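Local coordinates for protein NADP-dependent alcohol dehydrogenase (Entamoeba histolytica, PDB 2OUI) that probably catalyses the reversible, NADP-dependent oxidation of alcohols to aldehydes or ketones as a zinc-containing dehydrogenase assembled as a tetramer, at residues Asp150-Thr153 and Thr154-Gly158; Leu294-Gly298 and Arg299-Glu303. The protein carries 1 engineered substitution. All blocks are in the same frame, centred on the assembly; numbering follows the deposited sequence.

Contact 1 of 2, residues Asp150-Thr153 and Thr154-Gly158; sequences DMVT and TGFHG. With ZN (zinc ion), chain E.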
loop_
_atom_site.group_PDB
_atom_site.type_symbol
_atom_site.label_atom_id
_atom_site.label_comp_id
_atom_site.label_asym_id
_atom_site.label_seq_id
_atom_site.Cartn_x
_atom_site.Cartn_y
_atom_site.Cartn_z
ATOM N N ASP A 150 9.245 16.330 17.695
ATOM C CA ASP A 150 8.496 17.063 16.677
ATOM C C ASP A 150 9.356 17.201 15.418
ATOM O O ASP A 150 8.893 16.848 14.340
ATOM C CB ASP A 150 8.077 18.421 17.255
ATOM C CG ASP A 150 7.096 19.202 16.371
ATOM O OD1 ASP A 150 6.583 18.648 15.360
ATOM O OD2 ASP A 150 6.862 20.394 16.706
ATOM N N MET A 151 10.605 17.660 15.528
ATOM C CA MET A 151 11.349 17.993 14.289
ATOM C C MET A 151 11.670 16.773 13.431
ATOM O O MET A 151 11.338 16.739 12.247
ATOM C CB MET A 151 12.616 18.794 14.567
ATOM C CG MET A 151 12.366 20.131 15.309
ATOM S SD MET A 151 11.382 21.296 14.334
ATOM C CE MET A 151 9.701 20.992 14.882
ATOM N N VAL A 152 12.289 15.767 14.031
ATOM C CA VAL A 152 12.624 14.552 13.271
ATOM C C VAL A 152 11.356 13.838 12.802
ATOM O O VAL A 152 11.251 13.482 11.621
ATOM C CB VAL A 152 13.439 13.591 14.079
ATOM C CG1 VAL A 152 13.680 12.325 13.259
ATOM C CG2 VAL A 152 14.770 14.262 14.494
ATOM N N THR A 153 10.402 13.629 13.714
ATOM C CA THR A 153 9.188 12.894 13.370
ATOM C C THR A 153 8.331 13.582 12.307
ATOM O O THR A 153 7.864 12.931 11.376
ATOM C CB THR A 153 8.367 12.454 14.605
ATOM O OG1 THR A 153 7.207 11.744 14.142
ATOM C CG2 THR A 153 7.947 13.661 15.464
ATOM N N THR A 154 8.180 14.900 12.401
ATOM C CA THR A 154 7.392 15.633 11.402
ATOM C C THR A 154 8.135 15.694 10.069
ATOM O O THR A 154 7.535 15.456 9.019
ATOM C CB THR A 154 7.057 17.045 11.894
ATOM O OG1 THR A 154 6.358 16.918 13.148
ATOM C CG2 THR A 154 6.176 17.772 10.886
ATOM N N GLY A 155 9.423 16.006 10.111
ATOM C CA GLY A 155 10.246 16.039 8.906
ATOM C C GLY A 155 10.236 14.699 8.179
ATOM O O GLY A 155 9.962 14.649 6.967
ATOM N N PHE A 156 10.495 13.616 8.913
ATOM C CA PHE A 156 10.413 12.272 8.334
ATOM C C PHE A 156 9.019 11.976 7.823
ATOM O O PHE A 156 8.887 11.319 6.785
ATOM C CB PHE A 156 10.834 11.182 9.317
ATOM C CG PHE A 156 12.333 11.070 9.497
ATOM C CD1 PHE A 156 13.165 12.172 9.292
ATOM C CD2 PHE A 156 12.909 9.860 9.890
ATOM C CE1 PHE A 156 14.558 12.079 9.492
ATOM C CE2 PHE A 156 14.298 9.761 10.087
ATOM C CZ PHE A 156 15.118 10.872 9.872
ATOM N N HIS A 157 7.979 12.416 8.537
ATOM C CA HIS A 157 6.604 12.182 8.051
ATOM C C HIS A 157 6.319 12.874 6.709
ATOM O O HIS A 157 5.602 12.337 5.895
ATOM C CB HIS A 157 5.538 12.515 9.127
ATOM C CG HIS A 157 4.183 11.960 8.809
ATOM N ND1 HIS A 157 3.979 10.626 8.524
ATOM C CD2 HIS A 157 2.974 12.553 8.731
ATOM C CE1 HIS A 157 2.695 10.427 8.266
ATOM N NE2 HIS A 157 2.064 11.578 8.398
ATOM N N GLY A 158 6.904 14.048 6.481
ATOM C CA GLY A 158 6.816 14.722 5.155
ATOM C C GLY A 158 7.385 13.800 4.081
ATOM O O GLY A 158 6.771 13.597 3.029
HETATM ZN ZN ZN E . 5.827 21.938 16.604
#
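Asp-150 and Thr-154 form a buried local i to i+4 contact on helix 148-161, where this helix presents a zinc ligand to the metal; Val-152 and Phe-156 form a second pair at the same spacing. Asp-150 binds zinc through one carboxylate oxygen: OD2 stands 1.9 Å from the ion, whereas OD1 lies 3.6 Å from it, which indicates monodentate coordination. Cys-37 and His-59 supply further ligands. OD1 turns instead to the hydroxyl of Thr-154, 2.8 Å from OG1. With chi1 at -57°, that OG1 sits beside its own backbone N and also comes within 2.8 Å of the Asp-150 carbonyl O. The hydroxyl lies within bonding distance of both the carboxylate and the helix backbone, which places Thr-154 in the second shell of the metal. A cacodylate ion, probably from the crystallisation liquor, also hydrogen-bonds to OG1.

The apolar pair is a CH-pi contact. Val-152 CG1 lies 3.8 Å from the centroid of the Phe-156 ring and only 8° off its normal, so the methyl covers the centre of one face. Backbone bonds of the alpha-helical pattern support both pairs, for instance Phe-156 N to Val-152 O at 2.8 Å.

His-157 bonds to Glu-160 through ND1 and to His-287 of a second subunit through NE2. Met-151, Val-152 and Thr-154 face helix 177-188, while Thr-153 and Phe-156 pack on Leu-305 of helix 298-310.

Contact 2 of 2, residues Leu294-Gly298 and Arg299-Glu303; sequences LTPGG and RVRME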
loop_
_atom_site.group_PDB
_atom_site.type_symbol
_atom_site.label_atom_id
_atom_site.label_comp_id
_atom_site.label_asym_id
_atom_site.label_seq_id
_atom_site.Cartn_x
_atom_site.Cartn_y
_atom_site.Cartn_z
ATOM N N LEU A 294 -0.493 15.682 9.938
ATOM C CA LEU A 294 0.097 15.773 11.286
ATOM C C LEU A 294 1.012 14.589 11.645
ATOM O O LEU A 294 0.711 13.442 11.346
ATOM C CB LEU A 294 -1.077 15.843 12.272
ATOM C CG LEU A 294 -0.755 16.024 13.754
ATOM C CD1 LEU A 294 -0.022 17.341 14.018
ATOM C CD2 LEU A 294 -2.052 15.926 14.539
ATOM N N THR A 295 2.145 14.853 12.314
ATOM C CA THR A 295 3.082 13.768 12.632
ATOM C C THR A 295 2.461 12.646 13.471
ATOM O O THR A 295 1.612 12.909 14.338
ATOM C CB THR A 295 4.322 14.323 13.372
ATOM O OG1 THR A 295 5.215 13.245 13.709
ATOM C CG2 THR A 295 3.901 15.117 14.632
ATOM N N PRO A 296 2.896 11.397 13.241
ATOM C CA PRO A 296 2.724 10.342 14.225
ATOM C C PRO A 296 3.345 10.739 15.571
ATOM O O PRO A 296 4.203 11.632 15.645
ATOM C CB PRO A 296 3.541 9.178 13.623
ATOM C CG PRO A 296 3.473 9.417 12.140
ATOM C CD PRO A 296 3.558 10.899 12.012
ATOM N N GLY A 297 2.923 10.056 16.621
ATOM C CA GLY A 297 3.529 10.217 17.939
ATOM C C GLY A 297 3.418 8.911 18.707
ATOM O O GLY A 297 3.306 7.826 18.112
ATOM N N GLY A 298 3.492 9.003 20.032
ATOM C CA GLY A 298 3.574 7.806 20.860
ATOM C C GLY A 298 4.987 7.269 21.012
ATOM O O GLY A 298 5.938 7.761 20.398
ATOM N N ARG A 299 5.130 6.203 21.789
ATOM C CA ARG A 299 6.462 5.815 22.186
ATOM C C ARG A 299 7.127 5.026 21.082
ATOM O O ARG A 299 8.333 5.111 20.912
ATOM C CB ARG A 299 6.451 5.049 23.503
ATOM C CG ARG A 299 6.429 3.576 23.369
ATOM C CD ARG A 299 6.603 2.916 24.739
ATOM N NE ARG A 299 5.776 1.722 24.802
ATOM C CZ ARG A 299 6.162 0.529 24.372
ATOM N NH1 ARG A 299 7.374 0.355 23.856
ATOM N NH2 ARG A 299 5.338 -0.498 24.472
ATOM N N VAL A 300 6.355 4.276 20.308
ATOM C CA VAL A 300 7.000 3.452 19.283
ATOM C C VAL A 300 7.715 4.349 18.261
ATOM O O VAL A 300 8.871 4.097 17.913
ATOM C CB VAL A 300 6.016 2.428 18.669
ATOM C CG1 VAL A 300 6.599 1.787 17.398
ATOM C CG2 VAL A 300 5.695 1.344 19.723
ATOM N N ARG A 301 7.024 5.384 17.780
ATOM C CA ARG A 301 7.591 6.355 16.856
ATOM C C ARG A 301 8.900 6.939 17.406
ATOM O O ARG A 301 9.905 7.024 16.706
ATOM C CB ARG A 301 6.559 7.474 16.602
ATOM C CG ARG A 301 6.990 8.568 15.604
ATOM C CD ARG A 301 7.145 7.988 14.186
ATOM N NE ARG A 301 7.337 9.049 13.187
ATOM C CZ ARG A 301 7.378 8.854 11.876
ATOM N NH1 ARG A 301 7.236 7.629 11.351
ATOM N NH2 ARG A 301 7.538 9.890 11.086
ATOM N N MET A 302 8.888 7.323 18.683
ATOM C CA MET A 302 10.104 7.856 19.321
ATOM C C MET A 302 11.211 6.831 19.389
ATOM O O MET A 302 12.372 7.166 19.144
ATOM C CB MET A 302 9.796 8.385 20.727
ATOM C CG MET A 302 8.834 9.576 20.753
ATOM S SD MET A 302 9.419 11.075 19.890
ATOM C CE MET A 302 8.568 10.942 18.279
ATOM N N GLU A 303 10.879 5.592 19.749
ATOM C CA GLU A 303 11.905 4.544 19.901
ATOM C C GLU A 303 12.581 4.217 18.567
ATOM O O GLU A 303 13.802 4.033 18.534
ATOM C CB GLU A 303 11.290 3.277 20.491
ATOM C CG GLU A 303 10.777 3.429 21.901
ATOM C CD GLU A 303 10.013 2.189 22.384
ATOM O OE1 GLU A 303 9.804 1.243 21.579
ATOM O OE2 GLU A 303 9.632 2.173 23.577
HETATM O O HOH W 1 4.008 5.273 18.030
#
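Arg-301 starts with CG anti to the backbone N (chi1 -178°), then bends at chi2 (66°), which carries its guanidinium back along the preceding loop and over Pro-296. This is a strand-to-helix connection of the Rossmann-type domain: the loop after strand 288-292, the last strand in the order of the chain's own parallel sheet, runs into helix 298-310. Pro-296 CG lies 3.9 Å above the guanidinium plane, over its centre, while Pro-296 CB touches Arg-301 NE at 3.8 Å. The ring thus covers a flat face and leaves the N-H groups directed at polar partners: NH1 forms a salt bridge with Glu-160 on helix 148-161.

The chain enters the helix through Gly-298, at a positive phi (84°) and extended psi, backbone angles that by themselves call for glycine. Its own carbonyl accepts a weak bond from Met-302 N at 3.4 Å. Met-302 CG approaches the same oxygen at 3.4 Å, adding a carbon contact beside that long bond. One residue along from the Gly-298 to Met-302 pair, Arg-299 and Glu-303 close an i to i+4 salt bridge, NH1 to OE2 at 2.9 Å, nearly in the guanidinium plane and on the syn side of the carboxylate. Val-300 N hydrogen-bonds to Gln-96 of a fourth subunit.

Between loop and helix a water completes the turn, donating to Gly-297 O at 2.6 Å and accepting from Arg-301 N at 3.0 Å.

In the fold
Contact 1 comes first along the chain and closes before contact 2 opens; their centres lie 10 Å apart. One occupies helix 148-161, the other the loop leaving strand 288-292 and the first part of helix 298-310, so residues far apart in sequence meet in space. The joint is polar at Thr-153: its OG1 is 2.5 Å from Thr-295 OG1 and 2.9 Å from Arg-301 NE, both probable hydrogen bonds. Thr-295 CB also packs on Thr-154 OG1 at 3.3 Å. The helix that carries a zinc ligand is thereby fastened to the loop and helix that follow the last strand of the parallel sheet, consistent with a metal site set beside a Rossmann-type cofactor domain.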